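Local coordinates for protein probable adenylyl-sulfate kinase (Aeropyrum pernix, PDB 2YVU) that probably phosphorylates adenosine 5'-phosphosulfate with ATP to give 3'-phosphoadenylyl sulfate, the activated sulfate of the pathway leading to hydrogen sulfide, at residues A[121-124]-A[125-129]; A[175-178]-A[179-183]; A[168-171]-A[172-176]; A[31-34]-A[35-39]. One frame throughout, in Å; residues are numbered along the deposited sequence.

Contact 1. Residues A[121-124]-A[125-129]; sequences ASLE and EVIRR
Ser122 caps the helix 123-129 by accepting from the backbone of Glu125: Glu125 N donates to Ser122 OG over 3.0 Å, in a bond bent to 143° at the hydrogen. The serine OG lies between its own backbone N and carbonyl carbon (chi1 74°), which turns it back over the first turn. The next amides are met by main-chain carbonyls: Val126 N by Ser122 O, Ile127 N by Leu123 O, and Arg128 N by Glu124 O at 2.9 Å. At the front of the turn, Ser122 N is itself taken by Glu166. This is a classic serine N-cap, placed where the strand 114-120 of the P-loop kinase fold runs out into a helix. The Glu125 carboxylate is shared between two arginines: OE1 takes Arg129 NE at 3.2 Å on its anti lone pair, with the oxygen close to the guanidinium plane, while OE2 takes Arg128 NH2 at 2.8 Å, 31° out of that arginine's plane. Arg129 has further partners, NH1 donating to Thr165 and NH2 to Gly23 O; Gly23 belongs to the ATP-binding loop assigned by similarity. With a leucine in place of Glu125, the Arg128 guanidinium is likely to lose its salt-bridge partner and turn more freely, while Arg129 would keep Thr165 and Gly23. Glu124 O lies over one face of the Arg128 guanidinium, offset toward its rim, and Arg128 NH1 stays 4.1 Å from Glu124 OE1, beyond a salt bridge. On the apolar sides, Leu123 CD2 presses on Ile127 CD1 at a tight 3.5 Å, and Ala121 CB meets Val126 CG1 at 3.8 Å.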
loop_
_atom_site.group_PDB
_atom_site.type_symbol
_atom_site.label_atom_id
_atom_site.label_comp_id
_atom_site.label_asym_id
_atom_site.label_seq_id
_atom_site.Cartn_x
_atom_site.Cartn_y
_atom_site.Cartn_z
ATOM N N ALA A 121 14.719 -18.783 -15.390
ATOM C CA ALA A 121 14.110 -19.577 -16.449
ATOM C C ALA A 121 14.328 -18.840 -17.780
ATOM O O ALA A 121 14.099 -17.643 -17.870
ATOM C CB ALA A 121 12.614 -19.736 -16.186
ATOM N N SER A 122 14.762 -19.540 -18.821
ATOM C CA SER A 122 14.979 -18.869 -20.092
ATOM C C SER A 122 13.665 -18.500 -20.744
ATOM O O SER A 122 12.614 -19.054 -20.424
ATOM C CB SER A 122 15.754 -19.763 -21.054
ATOM O OG SER A 122 14.917 -20.788 -21.542
ATOM N N LEU A 123 13.747 -17.553 -21.673
ATOM C CA LEU A 123 12.607 -17.073 -22.432
ATOM C C LEU A 123 11.957 -18.216 -23.219
ATOM O O LEU A 123 10.746 -18.366 -23.222
ATOM C CB LEU A 123 13.082 -16.015 -23.426
ATOM C CG LEU A 123 12.120 -14.942 -23.927
ATOM C CD1 LEU A 123 12.522 -14.602 -25.351
ATOM C CD2 LEU A 123 10.676 -15.405 -23.864
ATOM N N GLU A 124 12.773 -19.003 -23.908
ATOM C CA GLU A 124 12.249 -20.103 -24.706
ATOM C C GLU A 124 11.619 -21.120 -23.788
ATOM O O GLU A 124 10.650 -21.776 -24.150
ATOM C CB GLU A 124 13.360 -20.780 -25.510
ATOM C CG GLU A 124 14.044 -19.882 -26.519
ATOM C CD GLU A 124 15.114 -20.617 -27.316
ATOM O OE1 GLU A 124 15.797 -21.497 -26.749
ATOM O OE2 GLU A 124 15.282 -20.303 -28.511
ATOM N N GLU A 125 12.189 -21.256 -22.592
ATOM C CA GLU A 125 11.660 -22.203 -21.640
ATOM C C GLU A 125 10.290 -21.794 -21.130
ATOM O O GLU A 125 9.410 -22.638 -21.049
ATOM C CB GLU A 125 12.627 -22.409 -20.461
ATOM C CG GLU A 125 12.050 -23.322 -19.370
ATOM C CD GLU A 125 11.799 -24.767 -19.845
ATOM O OE1 GLU A 125 10.976 -25.472 -19.213
ATOM O OE2 GLU A 125 12.430 -25.205 -20.836
ATOM N N VAL A 126 10.077 -20.524 -20.788
ATOM C CA VAL A 126 8.749 -20.154 -20.294
ATOM C C VAL A 126 7.716 -20.202 -21.420
ATOM O O VAL A 126 6.551 -20.481 -21.176
ATOM C CB VAL A 126 8.707 -18.748 -19.577
ATOM C CG1 VAL A 126 9.568 -18.791 -18.328
ATOM C CG2 VAL A 126 9.183 -17.630 -20.494
ATOM N N ILE A 127 8.143 -19.955 -22.653
ATOM C CA ILE A 127 7.212 -20.020 -23.774
ATOM C C ILE A 127 6.821 -21.498 -23.995
ATOM O O ILE A 127 5.640 -21.843 -24.080
ATOM C CB ILE A 127 7.845 -19.445 -25.054
ATOM C CG1 ILE A 127 7.928 -17.917 -24.951
ATOM C CG2 ILE A 127 7.009 -19.835 -26.263
ATOM C CD1 ILE A 127 8.742 -17.263 -26.064
ATOM N N ARG A 128 7.831 -22.357 -24.054
ATOM C CA ARG A 128 7.639 -23.795 -24.249
ATOM C C ARG A 128 6.736 -24.399 -23.159
ATOM O O ARG A 128 5.927 -25.290 -23.416
ATOM C CB ARG A 128 9.015 -24.492 -24.233
ATOM C CG ARG A 128 9.280 -25.444 -25.394
ATOM C CD ARG A 128 10.777 -25.490 -25.764
ATOM N NE ARG A 128 11.636 -25.671 -24.598
ATOM C CZ ARG A 128 12.893 -25.250 -24.513
ATOM N NH1 ARG A 128 13.460 -24.621 -25.533
ATOM N NH2 ARG A 128 13.575 -25.425 -23.390
ATOM N N ARG A 129 6.875 -23.908 -21.941
ATOM C CA ARG A 129 6.095 -24.426 -20.833
ATOM C C ARG A 129 4.599 -24.263 -20.990
ATOM O O ARG A 129 3.837 -25.173 -20.654
ATOM C CB ARG A 129 6.477 -23.738 -19.518
ATOM C CG ARG A 129 7.802 -24.148 -18.921
ATOM C CD ARG A 129 8.072 -23.395 -17.593
ATOM N NE ARG A 129 9.398 -23.740 -17.101
ATOM C CZ ARG A 129 10.022 -23.165 -16.077
ATOM N NH1 ARG A 129 11.236 -23.590 -15.738
ATOM N NH2 ARG A 129 9.454 -22.174 -15.397
#

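Contact 2. Residues A[175-178]-A[179-183]; sequences SYLY and SLVKA
With chi1 of Tyr178 at 169° its ring points along the helix toward Lys182, whose chain, bent at chi2 and chi3, brings CG over one face, offset toward the rim. The pair is an i to i+4 CH-pi contact on helix 170-184, which packs against the parallel sheet of the P-loop kinase fold. Lys182 CG sits 3.6 Å from the ring centroid, 23° off the ring normal, and CE continues past the ring to within 3.5 Å of Tyr178 OH. Both polar ends go to Glu40: Lys182 NZ in a salt bridge, Tyr178 OH in a hydrogen bond. Beneath them, Lys182 N donates to Tyr178 O at 2.9 Å and Val181 N to Leu177 O at 3.0 Å, whereas the bond from Leu180 N to Tyr176 O is weak. Leu177 and Val181 face the sheet: Leu177 CD2 approaches Val181 CG2 at 4.2 Å, and the two side chains also touch Leu18 and Val16 of the strand 14-19, respectively. On the exposed side, Ser175 O receives two donors from one residue, Ser179 N and Ser179 OG, each at 3.2 Å and arriving from opposite faces of the carbonyl plane.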
loop_
_atom_site.group_PDB
_atom_site.type_symbol
_atom_site.label_atom_id
_atom_site.label_comp_id
_atom_site.label_asym_id
_atom_site.label_seq_id
_atom_site.Cartn_x
_atom_site.Cartn_y
_atom_site.Cartn_z
ATOM N N SER A 175 12.329 -24.320 -0.306
ATOM C CA SER A 175 13.126 -24.667 0.850
ATOM C C SER A 175 14.426 -23.877 0.887
ATOM O O SER A 175 14.890 -23.489 1.949
ATOM C CB SER A 175 13.431 -26.174 0.803
ATOM O OG SER A 175 14.269 -26.561 1.865
ATOM N N TYR A 176 15.009 -23.634 -0.280
ATOM C CA TYR A 176 16.264 -22.892 -0.352
ATOM C C TYR A 176 16.026 -21.432 0.007
ATOM O O TYR A 176 16.837 -20.828 0.707
ATOM C CB TYR A 176 16.849 -23.029 -1.766
ATOM C CG TYR A 176 18.286 -22.561 -1.976
ATOM C CD1 TYR A 176 19.307 -22.908 -1.083
ATOM C CD2 TYR A 176 18.633 -21.830 -3.117
ATOM C CE1 TYR A 176 20.631 -22.547 -1.323
ATOM C CE2 TYR A 176 19.958 -21.457 -3.371
ATOM C CZ TYR A 176 20.953 -21.821 -2.469
ATOM O OH TYR A 176 22.258 -21.446 -2.722
ATOM N N LEU A 177 14.909 -20.870 -0.463
ATOM C CA LEU A 177 14.557 -19.461 -0.195
ATOM C C LEU A 177 14.197 -19.288 1.273
ATOM O O LEU A 177 14.527 -18.285 1.901
ATOM C CB LEU A 177 13.337 -19.032 -1.044
ATOM C CG LEU A 177 13.186 -17.600 -1.615
ATOM C CD1 LEU A 177 11.708 -17.236 -1.739
ATOM C CD2 LEU A 177 13.900 -16.584 -0.775
ATOM N N TYR A 178 13.486 -20.276 1.799
ATOM C CA TYR A 178 13.080 -20.272 3.193
ATOM C C TYR A 178 14.296 -20.217 4.110
ATOM O O TYR A 178 14.257 -19.542 5.127
ATOM C CB TYR A 178 12.233 -21.520 3.484
ATOM C CG TYR A 178 11.963 -21.767 4.960
ATOM C CD1 TYR A 178 12.942 -22.331 5.783
ATOM C CD2 TYR A 178 10.727 -21.447 5.529
ATOM C CE1 TYR A 178 12.701 -22.572 7.127
ATOM C CE2 TYR A 178 10.473 -21.684 6.886
ATOM C CZ TYR A 178 11.466 -22.246 7.671
ATOM O OH TYR A 178 11.239 -22.484 8.996
ATOM N N SER A 179 15.376 -20.915 3.760
ATOM C CA SER A 179 16.581 -20.907 4.605
ATOM C C SER A 179 17.231 -19.528 4.653
ATOM O O SER A 179 17.703 -19.102 5.710
ATOM C CB SER A 179 17.603 -21.930 4.106
ATOM O OG SER A 179 17.123 -23.254 4.269
ATOM N N LEU A 180 17.251 -18.832 3.513
ATOM C CA LEU A 180 17.829 -17.481 3.437
ATOM C C LEU A 180 16.953 -16.550 4.292
ATOM O O LEU A 180 17.455 -15.786 5.125
ATOM C CB LEU A 180 17.844 -16.968 1.977
ATOM C CG LEU A 180 18.826 -15.876 1.481
ATOM C CD1 LEU A 180 18.123 -14.926 0.487
ATOM C CD2 LEU A 180 19.371 -15.077 2.635
ATOM N N VAL A 181 15.639 -16.620 4.090
ATOM C CA VAL A 181 14.722 -15.773 4.853
ATOM C C VAL A 181 14.901 -15.988 6.361
ATOM O O VAL A 181 15.044 -15.032 7.120
ATOM C CB VAL A 181 13.240 -16.067 4.482
ATOM C CG1 VAL A 181 12.314 -15.469 5.526
ATOM C CG2 VAL A 181 12.916 -15.455 3.102
ATOM N N LYS A 182 14.885 -17.247 6.792
ATOM C CA LYS A 182 15.035 -17.541 8.215
ATOM C C LYS A 182 16.403 -17.105 8.732
ATOM O O LYS A 182 16.547 -16.725 9.888
ATOM C CB LYS A 182 14.824 -19.037 8.475
ATOM C CG LYS A 182 13.403 -19.500 8.201
ATOM C CD LYS A 182 12.400 -18.988 9.247
ATOM C CE LYS A 182 12.639 -19.673 10.598
ATOM N NZ LYS A 182 11.484 -19.569 11.533
ATOM N N ALA A 183 17.405 -17.145 7.866
ATOM C CA ALA A 183 18.736 -16.743 8.286
ATOM C C ALA A 183 18.770 -15.250 8.530
ATOM O O ALA A 183 19.514 -14.772 9.377
ATOM C CB ALA A 183 19.761 -17.123 7.228
#

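Contact 3. Residues A[168-171]-A[172-176]; sequences NTIE and HNVSY
Asn168 lays its amide flat on the imidazole of His172, the two planes only 10° apart, with ND2 3.4 Å above the ring plane and over its centre. Among the hydrogen bonds, Thr169 is the N-cap: a chi1 of 61° aims OG1 at the first turn, where it accepts from His172 N at 3.2 Å and 162°. Backbone bonds then take over, Asn173 N to Thr169 O, Val174 N to Ile170 O at 2.8 Å, and Ser175 N to Glu171 O. Asn173 OD1 lies at the edge of the imidazole, in its plane, and takes a weak bond from ND1 of His172 at 3.4 Å. A water donates both to this oxygen, at 2.8 Å, and to Asn168 OD1, bridging the two asparagines. A leucine in place of Asn168 would probably leave that water without one of its acceptors and the imidazole without its flat amide cover. Apolar contact is limited to Ile170 CG2 against Val174 CG2, 3.9 Å apart. Glu171 reaches across to helix 26-39, where it forms a salt bridge with Arg32; Ile170 and Val174 pack on the same helix, while Asn173 and Tyr176 turn to the strand 161-164.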
loop_
_atom_site.group_PDB
_atom_site.type_symbol
_atom_site.label_atom_id
_atom_site.label_comp_id
_atom_site.label_asym_id
_atom_site.label_seq_id
_atom_site.Cartn_x
_atom_site.Cartn_y
_atom_site.Cartn_z
ATOM N N ASN A 168 16.112 -27.402 -10.671
ATOM C CA ASN A 168 15.504 -27.863 -9.424
ATOM C C ASN A 168 14.000 -27.814 -9.359
ATOM O O ASN A 168 13.360 -27.059 -10.094
ATOM C CB ASN A 168 16.070 -27.065 -8.244
ATOM C CG ASN A 168 17.544 -27.314 -8.036
ATOM O OD1 ASN A 168 18.384 -26.489 -8.387
ATOM N ND2 ASN A 168 17.867 -28.463 -7.470
ATOM N N THR A 169 13.449 -28.611 -8.449
ATOM C CA THR A 169 12.010 -28.675 -8.250
ATOM C C THR A 169 11.549 -27.462 -7.425
ATOM O O THR A 169 12.368 -26.744 -6.846
ATOM C CB THR A 169 11.615 -29.933 -7.466
ATOM O OG1 THR A 169 12.230 -29.886 -6.181
ATOM C CG2 THR A 169 12.082 -31.202 -8.198
ATOM N N ILE A 170 10.240 -27.249 -7.372
ATOM C CA ILE A 170 9.693 -26.142 -6.603
ATOM C C ILE A 170 9.976 -26.368 -5.121
ATOM O O ILE A 170 10.230 -25.410 -4.406
ATOM C CB ILE A 170 8.163 -26.024 -6.768
ATOM C CG1 ILE A 170 7.798 -25.959 -8.246
ATOM C CG2 ILE A 170 7.647 -24.766 -6.066
ATOM C CD1 ILE A 170 8.351 -24.758 -8.970
ATOM N N GLU A 171 9.921 -27.627 -4.675
ATOM C CA GLU A 171 10.156 -27.982 -3.273
ATOM C C GLU A 171 11.566 -27.616 -2.853
ATOM O O GLU A 171 11.794 -27.065 -1.779
ATOM C CB GLU A 171 9.960 -29.489 -3.037
ATOM C CG GLU A 171 8.514 -29.985 -3.095
ATOM C CD GLU A 171 7.977 -30.085 -4.511
ATOM O OE1 GLU A 171 8.787 -30.260 -5.448
ATOM O OE2 GLU A 171 6.745 -30.005 -4.692
ATOM N N HIS A 172 12.517 -27.949 -3.710
ATOM C CA HIS A 172 13.889 -27.633 -3.430
ATOM C C HIS A 172 14.036 -26.119 -3.354
ATOM O O HIS A 172 14.651 -25.594 -2.424
ATOM C CB HIS A 172 14.793 -28.194 -4.533
ATOM C CG HIS A 172 16.219 -27.752 -4.421
ATOM N ND1 HIS A 172 16.645 -26.500 -4.816
ATOM C CD2 HIS A 172 17.310 -28.379 -3.925
ATOM C CE1 HIS A 172 17.936 -26.375 -4.568
ATOM N NE2 HIS A 172 18.363 -27.501 -4.027
ATOM N N ASN A 173 13.448 -25.406 -4.313
ATOM C CA ASN A 173 13.590 -23.951 -4.315
ATOM C C ASN A 173 12.899 -23.205 -3.199
ATOM O O ASN A 173 13.450 -22.232 -2.654
ATOM C CB ASN A 173 13.159 -23.372 -5.671
ATOM C CG ASN A 173 14.176 -23.641 -6.751
ATOM O OD1 ASN A 173 15.363 -23.827 -6.459
ATOM N ND2 ASN A 173 13.733 -23.650 -8.007
ATOM N N VAL A 174 11.681 -23.621 -2.859
ATOM C CA VAL A 174 10.981 -22.952 -1.774
ATOM C C VAL A 174 11.814 -23.110 -0.487
ATOM O O VAL A 174 11.983 -22.173 0.309
ATOM C CB VAL A 174 9.589 -23.578 -1.532
ATOM C CG1 VAL A 174 9.076 -23.114 -0.217
ATOM C CG2 VAL A 174 8.607 -23.165 -2.653
ATOM N N SER A 175 12.329 -24.320 -0.306
ATOM C CA SER A 175 13.126 -24.667 0.850
ATOM C C SER A 175 14.426 -23.877 0.887
ATOM O O SER A 175 14.890 -23.489 1.949
ATOM C CB SER A 175 13.431 -26.174 0.803
ATOM O OG SER A 175 14.269 -26.561 1.865
ATOM N N TYR A 176 15.009 -23.634 -0.280
ATOM C CA TYR A 176 16.264 -22.892 -0.352
ATOM C C TYR A 176 16.026 -21.432 0.007
ATOM O O TYR A 176 16.837 -20.828 0.707
ATOM C CB TYR A 176 16.849 -23.029 -1.766
ATOM C CG TYR A 176 18.286 -22.561 -1.976
ATOM C CD1 TYR A 176 19.307 -22.908 -1.083
ATOM C CD2 TYR A 176 18.633 -21.830 -3.117
ATOM C CE1 TYR A 176 20.631 -22.547 -1.323
ATOM C CE2 TYR A 176 19.958 -21.457 -3.371
ATOM C CZ TYR A 176 20.953 -21.821 -2.469
ATOM O OH TYR A 176 22.258 -21.446 -2.722
HETATM O O HOH W 1 17.899 -23.664 -7.526
#

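Contact 4. Residues A[31-34]-A[35-39]; sequences TRLA and DLLQK
Asp35 N donates to Thr31 O at 2.9 Å, and the Asp35 carboxylate holds Lys39, one turn further along: NZ meets OD2 at 3.0 Å on the syn side, 23° out of the carboxylate plane, in an i to i+4 salt bridge along the outer side of the helix. The same spacing repeats in the main chain, with Leu36 N bound to Arg32 O, Leu37 N to Leu33 O and Gln38 N to Ala34 O at 3.0 Å. Two side chains find polar partners beyond this turn: Thr31 OG1 bonds to Thr27 O, and Arg32 pairs with Glu171 of helix 170-184. Gln38 keeps its CG beside its backbone N (chi1 -70°), which lays that carbon 3.2 Å from Ala34 O. Leu36 CG likewise rests 3.4 Å from Arg32 O. In the buried layer Leu33 and Leu37 pass at a slant, CG of Leu33 touching CD1 of Leu37 at 3.9 Å. The helix 26-39 begins within the Walker A motif, whose ATP-binding role is assigned by similarity. Ala34 and Leu37 pack on the strands 44-48 and 87-91, Leu33 wedges between strand 87-91 and Leu177 of helix 170-184, and Leu36 lies against Tyr178 of that helix.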
loop_
_atom_site.group_PDB
_atom_site.type_symbol
_atom_site.label_atom_id
_atom_site.label_comp_id
_atom_site.label_asym_id
_atom_site.label_seq_id
_atom_site.Cartn_x
_atom_site.Cartn_y
_atom_site.Cartn_z
ATOM N N THR A 31 3.841 -17.869 -2.825
ATOM C CA THR A 31 2.732 -18.403 -2.042
ATOM C C THR A 31 3.097 -19.572 -1.130
ATOM O O THR A 31 2.598 -19.680 -0.011
ATOM C CB THR A 31 1.580 -18.817 -2.988
ATOM O OG1 THR A 31 1.105 -17.651 -3.679
ATOM C CG2 THR A 31 0.436 -19.417 -2.196
ATOM N N ARG A 32 3.945 -20.461 -1.621
ATOM C CA ARG A 32 4.371 -21.597 -0.827
ATOM C C ARG A 32 5.266 -21.103 0.290
ATOM O O ARG A 32 5.156 -21.570 1.432
ATOM C CB ARG A 32 5.060 -22.621 -1.730
ATOM C CG ARG A 32 4.044 -23.210 -2.719
ATOM C CD ARG A 32 4.634 -24.068 -3.819
ATOM N NE ARG A 32 5.295 -25.269 -3.328
ATOM C CZ ARG A 32 5.037 -26.497 -3.776
ATOM N NH1 ARG A 32 4.122 -26.689 -4.718
ATOM N NH2 ARG A 32 5.716 -27.531 -3.301
ATOM N N LEU A 33 6.125 -20.130 -0.005
ATOM C CA LEU A 33 6.965 -19.599 1.050
ATOM C C LEU A 33 6.079 -18.916 2.089
ATOM O O LEU A 33 6.267 -19.073 3.293
ATOM C CB LEU A 33 7.982 -18.596 0.504
ATOM C CG LEU A 33 8.759 -17.871 1.614
ATOM C CD1 LEU A 33 9.650 -18.832 2.356
ATOM C CD2 LEU A 33 9.595 -16.740 1.013
ATOM N N ALA A 34 5.100 -18.158 1.615
ATOM C CA ALA A 34 4.208 -17.444 2.514
ATOM C C ALA A 34 3.453 -18.420 3.417
ATOM O O ALA A 34 3.290 -18.180 4.619
ATOM C CB ALA A 34 3.231 -16.597 1.699
ATOM N N ASP A 35 2.988 -19.521 2.842
ATOM C CA ASP A 35 2.263 -20.513 3.637
ATOM C C ASP A 35 3.153 -21.032 4.779
ATOM O O ASP A 35 2.703 -21.160 5.915
ATOM C CB ASP A 35 1.822 -21.681 2.751
ATOM C CG ASP A 35 0.784 -22.555 3.421
ATOM O OD1 ASP A 35 -0.220 -21.993 3.905
ATOM O OD2 ASP A 35 0.961 -23.797 3.466
ATOM N N LEU A 36 4.420 -21.319 4.474
ATOM C CA LEU A 36 5.362 -21.816 5.481
ATOM C C LEU A 36 5.565 -20.877 6.672
ATOM O O LEU A 36 5.534 -21.295 7.834
ATOM C CB LEU A 36 6.731 -22.076 4.843
ATOM C CG LEU A 36 6.932 -23.218 3.834
ATOM C CD1 LEU A 36 8.397 -23.222 3.371
ATOM C CD2 LEU A 36 6.586 -24.562 4.460
ATOM N N LEU A 37 5.801 -19.608 6.378
ATOM C CA LEU A 37 6.033 -18.618 7.414
ATOM C C LEU A 37 4.786 -18.309 8.230
ATOM O O LEU A 37 4.868 -18.115 9.432
ATOM C CB LEU A 37 6.576 -17.335 6.783
ATOM C CG LEU A 37 7.889 -17.537 6.045
ATOM C CD1 LEU A 37 8.132 -16.357 5.129
ATOM C CD2 LEU A 37 9.038 -17.698 7.068
ATOM N N GLN A 38 3.637 -18.231 7.574
ATOM C CA GLN A 38 2.412 -17.954 8.305
ATOM C C GLN A 38 2.166 -19.104 9.275
ATOM O O GLN A 38 1.947 -18.880 10.464
ATOM C CB GLN A 38 1.232 -17.774 7.341
ATOM C CG GLN A 38 1.324 -16.475 6.533
ATOM C CD GLN A 38 0.196 -16.302 5.513
ATOM O OE1 GLN A 38 -0.357 -17.279 5.008
ATOM N NE2 GLN A 38 -0.125 -15.052 5.189
ATOM N N LYS A 39 2.234 -20.339 8.782
ATOM C CA LYS A 39 2.029 -21.488 9.661
ATOM C C LYS A 39 2.970 -21.443 10.862
ATOM O O LYS A 39 2.671 -22.006 11.906
ATOM C CB LYS A 39 2.186 -22.792 8.879
ATOM C CG LYS A 39 0.967 -23.110 8.022
ATOM C CD LYS A 39 1.214 -24.317 7.123
ATOM C CE LYS A 39 -0.034 -24.705 6.329
ATOM N NZ LYS A 39 0.210 -25.897 5.446
#

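How the contacts relate
In sequence contact 4 comes first, on helix 26-39, then contact 1 on helix 123-129, then contacts 3 and 2, overlapping stretches of helix 170-184 that share Ser175 and Tyr176, their centres about 10 Å apart. Helices 26-39 and 170-184 lie side by side on the five-stranded parallel sheet. Contact 2 meets contact 4 through packing, Leu177 CD1 to Leu33 CD2 at 3.5 Å, and contact 3 meets it through the Glu171 to Arg32 salt bridge. Contact 1 touches none of them, its centre about 26 Å from those of contacts 2 and 4 and about 18 Å from that of contact 3. Arg129 reaches the probable ATP-binding loop, within which helix 26-39 begins, so two sequence-distant parts meet there.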